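Local coordinates for heat shock protein STI1 (Saccharomyces cerevisiae, PDB 3UPV), which serves through this TPR2B domain as a co-chaperone adaptor that binds the C-terminal tail of Hsp70, in complexes that also include Hsp90, at residues A[3-14]-A[26-34]; A[54-65]-A[74-85]. One frame throughout, in Å; residues are numbered along the deposited sequence.

Contact 1 (A[3-14]-A[26-34])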
loop_
_atom_site.group_PDB
_atom_site.type_symbol
_atom_site.label_atom_id
_atom_site.label_comp_id
_atom_site.label_asym_id
_atom_site.label_seq_id
_atom_site.Cartn_x
_atom_site.Cartn_y
_atom_site.Cartn_z
ATOM N N LYS A 3 -18.576 -12.212 0.268
ATOM C CA LYS A 3 -18.029 -12.070 1.609
ATOM C C LYS A 3 -16.641 -11.393 1.621
ATOM O O LYS A 3 -16.280 -10.720 2.573
ATOM C CB LYS A 3 -17.944 -13.408 2.303
ATOM C CG LYS A 3 -19.319 -13.933 2.664
ATOM C CD LYS A 3 -19.205 -15.214 3.427
ATOM C CE LYS A 3 -20.351 -15.373 4.414
ATOM N NZ LYS A 3 -20.547 -16.818 4.797
ATOM N N ALA A 4 -15.901 -11.530 0.541
ATOM C CA ALA A 4 -14.618 -10.782 0.402
ATOM C C ALA A 4 -14.918 -9.314 0.233
ATOM O O ALA A 4 -14.262 -8.473 0.834
ATOM C CB ALA A 4 -13.802 -11.318 -0.816
ATOM N N GLU A 5 -15.949 -9.040 -0.565
ATOM C CA GLU A 5 -16.406 -7.710 -0.804
ATOM C C GLU A 5 -16.956 -7.045 0.477
ATOM O O GLU A 5 -16.639 -5.887 0.736
ATOM C CB GLU A 5 -17.413 -7.719 -1.947
ATOM C CG GLU A 5 -17.936 -6.364 -2.269
ATOM C CD GLU A 5 -16.887 -5.426 -2.930
ATOM O OE1 GLU A 5 -17.297 -4.272 -3.196
ATOM O OE2 GLU A 5 -15.732 -5.837 -3.189
ATOM N N GLU A 6 -17.770 -7.764 1.263
ATOM C CA GLU A 6 -18.223 -7.243 2.556
ATOM C C GLU A 6 -17.037 -6.913 3.449
ATOM O O GLU A 6 -17.031 -5.863 4.149
ATOM C CB GLU A 6 -19.119 -8.253 3.236
ATOM C CG GLU A 6 -19.349 -8.081 4.740
ATOM C CD GLU A 6 -20.212 -9.203 5.282
ATOM O OE1 GLU A 6 -20.267 -10.242 4.607
ATOM O OE2 GLU A 6 -20.844 -9.082 6.360
ATOM N N ALA A 7 -16.092 -7.856 3.514
ATOM C CA ALA A 7 -14.863 -7.574 4.265
ATOM C C ALA A 7 -14.097 -6.338 3.799
ATOM O O ALA A 7 -13.686 -5.495 4.625
ATOM C CB ALA A 7 -13.937 -8.846 4.339
ATOM N N ARG A 8 -14.041 -6.121 2.485
ATOM C CA ARG A 8 -13.356 -4.914 1.958
ATOM C C ARG A 8 -14.127 -3.649 2.430
ATOM O O ARG A 8 -13.513 -2.623 2.753
ATOM C CB ARG A 8 -13.364 -4.987 0.428
ATOM C CG ARG A 8 -12.694 -3.771 -0.321
ATOM C CD ARG A 8 -12.885 -3.868 -1.850
ATOM N NE ARG A 8 -14.227 -3.432 -2.247
ATOM C CZ ARG A 8 -14.670 -2.180 -2.222
ATOM N NH1 ARG A 8 -15.926 -1.931 -2.579
ATOM N NH2 ARG A 8 -13.875 -1.179 -1.884
ATOM N N LEU A 9 -15.467 -3.713 2.441
ATOM C CA LEU A 9 -16.283 -2.546 2.845
ATOM C C LEU A 9 -16.201 -2.238 4.296
ATOM O O LEU A 9 -16.142 -1.076 4.660
ATOM C CB LEU A 9 -17.753 -2.732 2.476
ATOM C CG LEU A 9 -17.972 -2.699 0.964
ATOM C CD1 LEU A 9 -19.348 -3.270 0.488
ATOM C CD2 LEU A 9 -17.781 -1.227 0.545
ATOM N N GLU A 10 -16.211 -3.296 5.109
ATOM C CA GLU A 10 -15.973 -3.218 6.526
ATOM C C GLU A 10 -14.605 -2.593 6.774
ATOM O O GLU A 10 -14.485 -1.682 7.622
ATOM C CB GLU A 10 -16.089 -4.573 7.244
ATOM C CG GLU A 10 -17.523 -5.072 7.349
ATOM C CD GLU A 10 -17.648 -6.539 7.798
ATOM O OE1 GLU A 10 -18.764 -7.075 7.650
ATOM O OE2 GLU A 10 -16.673 -7.150 8.306
ATOM N N GLY A 11 -13.595 -3.088 6.028
ATOM C CA GLY A 11 -12.242 -2.575 6.161
ATOM C C GLY A 11 -12.215 -1.089 5.964
ATOM O O GLY A 11 -11.596 -0.371 6.756
ATOM N N LYS A 12 -12.856 -0.673 4.869
ATOM C CA LYS A 12 -12.871 0.699 4.440
ATOM C C LYS A 12 -13.560 1.539 5.465
ATOM O O LYS A 12 -13.045 2.589 5.818
ATOM C CB LYS A 12 -13.536 0.849 3.078
ATOM C CG LYS A 12 -13.774 2.353 2.714
ATOM C CD LYS A 12 -13.867 2.603 1.178
ATOM C CE LYS A 12 -15.083 1.919 0.484
ATOM N NZ LYS A 12 -16.472 1.768 1.150
ATOM N N GLU A 13 -14.669 1.062 6.025
ATOM C CA GLU A 13 -15.315 1.797 7.104
ATOM C C GLU A 13 -14.411 1.946 8.375
ATOM O O GLU A 13 -14.318 3.054 8.954
ATOM C CB GLU A 13 -16.682 1.173 7.445
ATOM C CG GLU A 13 -17.504 1.958 8.467
ATOM C CD GLU A 13 -18.001 3.334 7.957
ATOM O OE1 GLU A 13 -17.834 3.645 6.732
ATOM O OE2 GLU A 13 -18.585 4.099 8.793
ATOM N N TYR A 14 -13.783 0.851 8.814
ATOM C CA TYR A 14 -12.875 0.919 9.964
ATOM C C TYR A 14 -11.729 1.896 9.708
ATOM O O TYR A 14 -11.386 2.726 10.580
ATOM C CB TYR A 14 -12.279 -0.457 10.287
ATOM C CG TYR A 14 -13.262 -1.347 11.043
ATOM C CD1 TYR A 14 -14.035 -0.839 12.118
ATOM C CD2 TYR A 14 -13.431 -2.703 10.676
ATOM C CE1 TYR A 14 -14.931 -1.652 12.766
ATOM C CE2 TYR A 14 -14.337 -3.516 11.347
ATOM C CZ TYR A 14 -15.081 -2.978 12.376
ATOM O OH TYR A 14 -15.972 -3.766 13.049
ATOM N N ALA A 26 -10.389 -6.849 9.354
ATOM C CA ALA A 26 -11.255 -6.954 8.161
ATOM C C ALA A 26 -10.446 -7.315 6.919
ATOM O O ALA A 26 -10.902 -8.131 6.140
ATOM C CB ALA A 26 -12.098 -5.618 7.976
ATOM N N TYR A 27 -9.250 -6.739 6.745
ATOM C CA TYR A 27 -8.461 -7.009 5.556
ATOM C C TYR A 27 -7.850 -8.404 5.600
ATOM O O TYR A 27 -7.639 -9.030 4.577
ATOM C CB TYR A 27 -7.419 -5.907 5.293
ATOM C CG TYR A 27 -8.088 -4.583 4.970
ATOM C CD1 TYR A 27 -9.124 -4.529 4.004
ATOM C CD2 TYR A 27 -7.701 -3.386 5.592
ATOM C CE1 TYR A 27 -9.761 -3.332 3.658
ATOM C CE2 TYR A 27 -8.344 -2.142 5.199
ATOM C CZ TYR A 27 -9.339 -2.130 4.263
ATOM O OH TYR A 27 -9.886 -0.908 3.925
ATOM N N THR A 28 -7.585 -8.912 6.791
ATOM C CA THR A 28 -7.165 -10.274 6.906
ATOM C C THR A 28 -8.286 -11.199 6.444
ATOM O O THR A 28 -8.014 -12.187 5.730
ATOM C CB THR A 28 -6.739 -10.557 8.381
ATOM O OG1 THR A 28 -5.612 -9.716 8.732
ATOM C CG2 THR A 28 -6.305 -12.039 8.545
ATOM N N GLU A 29 -9.531 -10.853 6.769
ATOM C CA GLU A 29 -10.627 -11.642 6.286
ATOM C C GLU A 29 -10.765 -11.527 4.772
ATOM O O GLU A 29 -11.007 -12.563 4.131
ATOM C CB GLU A 29 -11.945 -11.265 6.992
ATOM C CG GLU A 29 -13.132 -12.052 6.403
ATOM C CD GLU A 29 -14.515 -11.823 7.065
ATOM O OE1 GLU A 29 -14.715 -10.884 7.846
ATOM O OE2 GLU A 29 -15.481 -12.691 6.720
ATOM N N MET A 30 -10.664 -10.297 4.203
ATOM C CA MET A 30 -10.667 -10.114 2.741
ATOM C C MET A 30 -9.607 -11.035 2.068
ATOM O O MET A 30 -9.847 -11.664 1.038
ATOM C CB MET A 30 -10.384 -8.673 2.379
ATOM C CG MET A 30 -10.621 -8.360 0.850
ATOM S SD MET A 30 -10.218 -6.659 0.594
ATOM C CE MET A 30 -10.213 -6.746 -1.226
ATOM N N ILE A 31 -8.434 -11.071 2.676
ATOM C CA ILE A 31 -7.297 -11.847 2.184
ATOM C C ILE A 31 -7.637 -13.350 2.280
ATOM O O ILE A 31 -7.399 -14.072 1.302
ATOM C CB ILE A 31 -5.966 -11.595 2.953
ATOM C CG1 ILE A 31 -5.404 -10.226 2.534
ATOM C CG2 ILE A 31 -4.970 -12.750 2.607
ATOM C CD1 ILE A 31 -4.296 -9.725 3.389
ATOM N N LYS A 32 -8.193 -13.829 3.405
ATOM C CA LYS A 32 -8.594 -15.229 3.474
ATOM C C LYS A 32 -9.611 -15.570 2.370
ATOM O O LYS A 32 -9.540 -16.658 1.751
ATOM C CB LYS A 32 -9.167 -15.514 4.868
ATOM C CG LYS A 32 -9.977 -16.804 4.981
ATOM C CD LYS A 32 -10.334 -17.089 6.448
ATOM C CE LYS A 32 -10.652 -18.571 6.576
ATOM N NZ LYS A 32 -11.875 -18.752 7.419
ATOM N N ARG A 33 -10.564 -14.678 2.157
ATOM C CA ARG A 33 -11.693 -14.930 1.206
ATOM C C ARG A 33 -11.413 -14.703 -0.278
ATOM O O ARG A 33 -12.097 -15.303 -1.123
ATOM C CB ARG A 33 -12.961 -14.164 1.617
ATOM C CG ARG A 33 -13.354 -14.419 3.077
ATOM C CD ARG A 33 -13.938 -15.705 3.438
ATOM N NE ARG A 33 -14.905 -15.453 4.509
ATOM C CZ ARG A 33 -16.014 -16.145 4.627
ATOM N NH1 ARG A 33 -16.865 -15.892 5.618
ATOM N NH2 ARG A 33 -16.246 -17.101 3.747
ATOM N N ALA A 34 -10.427 -13.848 -0.570
ATOM C CA ALA A 34 -9.995 -13.580 -1.939
ATOM C C ALA A 34 -8.466 -13.462 -1.961
ATOM O O ALA A 34 -7.928 -12.420 -2.067
ATOM C CB ALA A 34 -10.673 -12.318 -2.466
HETATM O O HOH W 1 -17.314 -10.777 5.193
HETATM O O HOH W 2 -11.388 -1.196 1.608
#
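In the helix-turn-helix hairpin of TPR 7, Ala26 drops as a knob into the hole formed by Ala7, Glu10, Gly11 and Tyr14, its CB 3.5 Å from Gly11 N. The hairpin is antiparallel (161°), the axes of 3-14 and 26-33 coming within 8.0 Å, an approach consistent with the small Ala4, Ala7, Gly11 and Ala26 between them. Gly11 CA lies over the face of the Tyr27 ring, 3.9 Å from its centroid and 30° off the normal, a CH-pi contact in which a CB would collide with Tyr27 CE1. Water 2, in that ring's plane, accepts from Tyr27 OH and donates to Arg8 O. This pairing of A and B helices is the TPR unit. Ala7 CB packs 3.6 Å from Met30 N, and Ala4 CB meets Ala34 CB at 3.7 Å. Met30 runs extended beside Arg8, pointing the same way, its SD 3.6 Å from Arg8 CB. With a bend at chi3 (79°), Arg8 turns its guanidinium side-on to Glu5: NE and NH1 each take one carboxylate oxygen, in the guanidinium plane but from above the carboxylate plane, while NH2 makes a salt bridge to the bound peptide's backbone. A leucine here would probably leave Glu5 and the peptide backbone without their charged mate. Despite like charges, Lys3 CD lies over one face of the Arg33 guanidinium, 3.3 Å from Arg33 NH1; Arg33 NE has a salt bridge to Glu29 OE2.

Contact 2 (A[54-65]-A[74-85])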
loop_
_atom_site.group_PDB
_atom_site.type_symbol
_atom_site.label_atom_id
_atom_site.label_comp_id
_atom_site.label_asym_id
_atom_site.label_seq_id
_atom_site.Cartn_x
_atom_site.Cartn_y
_atom_site.Cartn_z
ATOM N N PHE A 54 5.865 -1.710 10.432
ATOM C CA PHE A 54 6.417 -1.586 9.071
ATOM C C PHE A 54 6.897 -2.865 8.314
ATOM O O PHE A 54 6.652 -2.989 7.138
ATOM C CB PHE A 54 7.480 -0.478 9.047
ATOM C CG PHE A 54 6.893 0.894 9.349
ATOM C CD1 PHE A 54 6.013 1.486 8.445
ATOM C CD2 PHE A 54 7.176 1.551 10.561
ATOM C CE1 PHE A 54 5.451 2.736 8.709
ATOM C CE2 PHE A 54 6.616 2.795 10.867
ATOM C CZ PHE A 54 5.737 3.412 9.927
ATOM N N PRO A 55 7.604 -3.754 8.969
ATOM C CA PRO A 55 8.029 -5.066 8.347
ATOM C C PRO A 55 6.809 -5.810 7.776
ATOM O O PRO A 55 6.837 -6.202 6.612
ATOM C CB PRO A 55 8.610 -5.809 9.520
ATOM C CG PRO A 55 9.139 -4.682 10.378
ATOM C CD PRO A 55 8.069 -3.651 10.367
ATOM N N GLU A 56 5.729 -5.900 8.578
ATOM C CA GLU A 56 4.442 -6.493 8.129
ATOM C C GLU A 56 3.827 -5.726 6.966
ATOM O O GLU A 56 3.390 -6.335 5.976
ATOM C CB GLU A 56 3.480 -6.628 9.310
ATOM C CG GLU A 56 4.073 -7.616 10.291
ATOM C CD GLU A 56 5.042 -6.994 11.348
ATOM O OE1 GLU A 56 5.492 -7.765 12.252
ATOM O OE2 GLU A 56 5.320 -5.751 11.338
ATOM N N ALA A 57 3.787 -4.395 7.085
ATOM C CA ALA A 57 3.236 -3.590 5.985
ATOM C C ALA A 57 4.020 -3.836 4.725
ATOM O O ALA A 57 3.461 -3.987 3.597
ATOM C CB ALA A 57 3.234 -2.091 6.330
ATOM N N ILE A 58 5.337 -3.874 4.874
ATOM C CA ILE A 58 6.157 -4.039 3.656
ATOM C C ILE A 58 5.961 -5.442 3.026
ATOM O O ILE A 58 5.888 -5.570 1.802
ATOM C CB ILE A 58 7.696 -3.774 3.982
ATOM C CG1 ILE A 58 7.913 -2.241 4.198
ATOM C CG2 ILE A 58 8.593 -4.294 2.898
ATOM C CD1 ILE A 58 9.239 -1.863 4.950
ATOM N N ALA A 59 5.864 -6.452 3.877
ATOM C CA ALA A 59 5.589 -7.802 3.419
ATOM C C ALA A 59 4.260 -7.849 2.668
ATOM O O ALA A 59 4.194 -8.469 1.631
ATOM C CB ALA A 59 5.601 -8.748 4.527
ATOM N N ASP A 60 3.247 -7.116 3.158
ATOM C CA ASP A 60 1.946 -7.133 2.451
ATOM C C ASP A 60 1.997 -6.378 1.130
ATOM O O ASP A 60 1.358 -6.751 0.141
ATOM C CB ASP A 60 0.847 -6.518 3.351
ATOM C CG ASP A 60 0.204 -7.560 4.295
ATOM O OD1 ASP A 60 -0.537 -7.094 5.203
ATOM O OD2 ASP A 60 0.336 -8.801 4.104
ATOM N N CYS A 61 2.707 -5.249 1.106
ATOM C CA CYS A 61 2.872 -4.554 -0.132
ATOM C C CYS A 61 3.601 -5.450 -1.153
ATOM O O CYS A 61 3.188 -5.467 -2.348
ATOM C CB CYS A 61 3.718 -3.302 0.061
ATOM S SG CYS A 61 2.872 -1.979 0.959
ATOM N N ASN A 62 4.653 -6.159 -0.725
ATOM C CA ASN A 62 5.338 -7.129 -1.610
ATOM C C ASN A 62 4.390 -8.212 -2.160
ATOM O O ASN A 62 4.402 -8.565 -3.358
ATOM C CB ASN A 62 6.576 -7.699 -0.909
ATOM C CG ASN A 62 7.695 -6.725 -0.927
ATOM O OD1 ASN A 62 8.437 -6.576 0.052
ATOM N ND2 ASN A 62 7.803 -5.994 -2.041
ATOM N N LYS A 63 3.517 -8.700 -1.309
ATOM C CA LYS A 63 2.522 -9.700 -1.734
ATOM C C LYS A 63 1.503 -9.073 -2.736
ATOM O O LYS A 63 1.123 -9.724 -3.703
ATOM C CB LYS A 63 1.845 -10.304 -0.493
ATOM C CG LYS A 63 1.125 -11.667 -0.684
ATOM C CD LYS A 63 2.109 -12.862 -0.791
ATOM C CE LYS A 63 2.561 -13.422 0.576
ATOM N NZ LYS A 63 3.301 -14.782 0.553
ATOM N N ALA A 64 1.049 -7.844 -2.481
ATOM C CA ALA A 64 0.167 -7.150 -3.403
ATOM C C ALA A 64 0.807 -7.016 -4.775
ATOM O O ALA A 64 0.136 -7.196 -5.798
ATOM C CB ALA A 64 -0.192 -5.742 -2.875
ATOM N N ILE A 65 2.098 -6.687 -4.768
ATOM C CA ILE A 65 2.902 -6.567 -5.995
ATOM C C ILE A 65 2.933 -7.900 -6.748
ATOM O O ILE A 65 2.738 -7.932 -7.987
ATOM C CB ILE A 65 4.321 -5.964 -5.714
ATOM C CG1 ILE A 65 4.145 -4.448 -5.382
ATOM C CG2 ILE A 65 5.302 -6.233 -6.959
ATOM C CD1 ILE A 65 5.345 -3.752 -4.709
ATOM N N ALA A 74 0.316 -0.080 -4.454
ATOM C CA ALA A 74 1.153 -0.992 -3.645
ATOM C C ALA A 74 2.617 -0.543 -3.676
ATOM O O ALA A 74 3.318 -0.610 -2.679
ATOM C CB ALA A 74 1.012 -2.351 -4.137
ATOM N N TYR A 75 3.058 -0.093 -4.836
ATOM C CA TYR A 75 4.437 0.389 -4.950
ATOM C C TYR A 75 4.644 1.668 -4.147
ATOM O O TYR A 75 5.678 1.773 -3.375
ATOM C CB TYR A 75 4.839 0.637 -6.388
ATOM C CG TYR A 75 4.786 -0.537 -7.345
ATOM C CD1 TYR A 75 5.883 -1.396 -7.522
ATOM C CD2 TYR A 75 3.643 -0.784 -8.109
ATOM C CE1 TYR A 75 5.809 -2.469 -8.439
ATOM C CE2 TYR A 75 3.561 -1.879 -8.959
ATOM C CZ TYR A 75 4.637 -2.683 -9.162
ATOM O OH TYR A 75 4.507 -3.695 -10.112
ATOM N N ILE A 76 3.677 2.596 -4.240
ATOM C CA ILE A 76 3.820 3.831 -3.528
ATOM C C ILE A 76 3.778 3.575 -2.010
ATOM O O ILE A 76 4.634 4.041 -1.207
ATOM C CB ILE A 76 2.780 4.853 -3.921
ATOM C CG1 ILE A 76 2.984 5.217 -5.383
ATOM C CG2 ILE A 76 2.910 6.083 -2.968
ATOM C CD1 ILE A 76 1.860 6.020 -5.968
ATOM N N ARG A 77 2.840 2.710 -1.611
ATOM C CA ARG A 77 2.769 2.324 -0.198
ATOM C C ARG A 77 4.048 1.704 0.342
ATOM O O ARG A 77 4.513 1.987 1.479
ATOM C CB ARG A 77 1.612 1.359 -0.049
ATOM C CG ARG A 77 1.150 1.407 1.306
ATOM C CD ARG A 77 -0.067 0.516 1.619
ATOM N NE ARG A 77 -1.282 0.769 0.824
ATOM C CZ ARG A 77 -2.086 1.812 1.036
ATOM N NH1 ARG A 77 -3.216 2.000 0.316
ATOM N NH2 ARG A 77 -1.758 2.666 1.998
ATOM N N LYS A 78 4.574 0.737 -0.393
ATOM C CA LYS A 78 5.831 0.115 0.005
ATOM C C LYS A 78 6.983 1.119 0.183
ATOM O O LYS A 78 7.734 1.017 1.155
ATOM C CB LYS A 78 6.237 -0.846 -1.082
ATOM C CG LYS A 78 7.557 -1.568 -0.814
ATOM C CD LYS A 78 7.824 -2.553 -1.971
ATOM C CE LYS A 78 9.240 -3.088 -1.915
ATOM N NZ LYS A 78 9.529 -4.124 -2.980
ATOM N N ALA A 79 7.130 2.033 -0.792
ATOM C CA ALA A 79 8.191 3.050 -0.709
ATOM C C ALA A 79 8.033 3.885 0.522
ATOM O O ALA A 79 9.034 4.247 1.170
ATOM C CB ALA A 79 8.187 3.929 -1.909
ATOM N N THR A 80 6.779 4.250 0.819
ATOM C CA THR A 80 6.496 5.090 2.013
ATOM C C THR A 80 6.939 4.311 3.288
ATOM O O THR A 80 7.563 4.883 4.169
ATOM C CB THR A 80 5.038 5.577 2.135
ATOM O OG1 THR A 80 4.161 4.480 2.364
ATOM C CG2 THR A 80 4.577 6.295 0.894
ATOM N N ALA A 81 6.620 3.013 3.371
ATOM C CA ALA A 81 7.048 2.188 4.492
ATOM C C ALA A 81 8.543 2.029 4.508
ATOM O O ALA A 81 9.188 2.049 5.595
ATOM C CB ALA A 81 6.340 0.828 4.507
ATOM N N GLN A 82 9.138 1.904 3.339
ATOM C CA GLN A 82 10.625 1.776 3.299
ATOM C C GLN A 82 11.304 3.077 3.815
ATOM O O GLN A 82 12.276 3.040 4.602
ATOM C CB GLN A 82 11.141 1.402 1.905
ATOM C CG GLN A 82 10.806 -0.074 1.574
ATOM C CD GLN A 82 11.158 -0.483 0.142
ATOM O OE1 GLN A 82 11.791 -1.504 -0.080
ATOM N NE2 GLN A 82 10.856 0.350 -0.799
ATOM N N ILE A 83 10.742 4.235 3.481
ATOM C CA ILE A 83 11.275 5.435 4.024
ATOM C C ILE A 83 11.136 5.422 5.565
ATOM O O ILE A 83 12.039 5.854 6.282
ATOM C CB ILE A 83 10.546 6.618 3.414
ATOM C CG1 ILE A 83 11.029 6.772 1.955
ATOM C CG2 ILE A 83 10.753 7.979 4.142
ATOM C CD1 ILE A 83 10.223 7.701 1.168
ATOM N N ALA A 84 10.016 4.887 6.064
ATOM C CA ALA A 84 9.803 4.919 7.489
ATOM C C ALA A 84 10.830 4.134 8.242
ATOM O O ALA A 84 11.155 4.503 9.386
ATOM C CB ALA A 84 8.393 4.466 7.842
ATOM N N VAL A 85 11.302 3.060 7.623
ATOM C CA VAL A 85 12.332 2.193 8.221
ATOM C C VAL A 85 13.751 2.485 7.713
ATOM O O VAL A 85 14.700 1.735 7.973
ATOM C CB VAL A 85 11.998 0.672 8.079
ATOM C CG1 VAL A 85 10.762 0.293 8.882
ATOM C CG2 VAL A 85 11.872 0.286 6.624
#
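Phe54 and Ala84 meet at one end of the interface between helices 54-67 and 72-84: Ala84 CB makes a CH-pi contact over one face of the phenyl ring, 3.6 Å from the centroid and 16° off the normal, displaced toward the rim. With CG anti to its carbonyl carbon (chi1 -64°), the ring is carried across to Ala84, while Phe54 CB slides past Val85 and comes to 3.4 Å from Val85 CG1. One turn on, Ile58 uses both atoms of its longer branch, which also stands opposite the carbonyl carbon and so bends over toward helix 72-84. CG1 presses on Ala81 CB at 3.5 Å, tighter than usual for two carbons, and CD1 reaches on to Val85 CG2.

These helices belong to successive repeats, the second of TPR 8 and the first of TPR 9, so the contact is a joint of the TPR superhelix. Their axes run antiparallel at 157°, 8.9 Å apart at closest approach. Near the middle, Cys61 SG lies 3.5 Å from Lys78 N and also touches the aliphatic part of Arg77, whose guanidinium leaves the interface to hydrogen-bond the backbone of the bound peptide and Ser42. Beside it, Cys61 CB packs on Lys78 CB, and from there Lys78 stretches out fully extended, crossing the Ile65 side chain at about a right angle, its CD near Ile65 CD1.

At the other end Ile65 crosses the Tyr75 ring obliquely. Its CG1 stands over one face, 4.1 Å from the centroid, a second CH-pi contact, and CD1 approaches Tyr75 CD1 from above that face. Tyr75 OH is held by Pro69 O, which helps fix the ring beneath the isoleucine. Ala64 CB and Ala74 CB fill in alongside, 3.8 Å apart.

Overall arrangement
The two contacts are different kinds of helix pairing in one right-handed TPR superhelix, contact 1 within a repeat and contact 2 between repeats. Their centres lie about 19 Å apart and their nearest atoms about 5 Å apart, without touching; helix 38-50 lies along the chain between them and is touched by side chains of both, such as Tyr27 on Asn43 and Cys61 on Ala45. Both reach the bound Hsp70 peptide: its backbone is met by an arginine from each contact, on helices 2-16 and 72-84, the first helices of their repeats, and Lys12, Tyr27 and Thr80 pack on its apolar side chains.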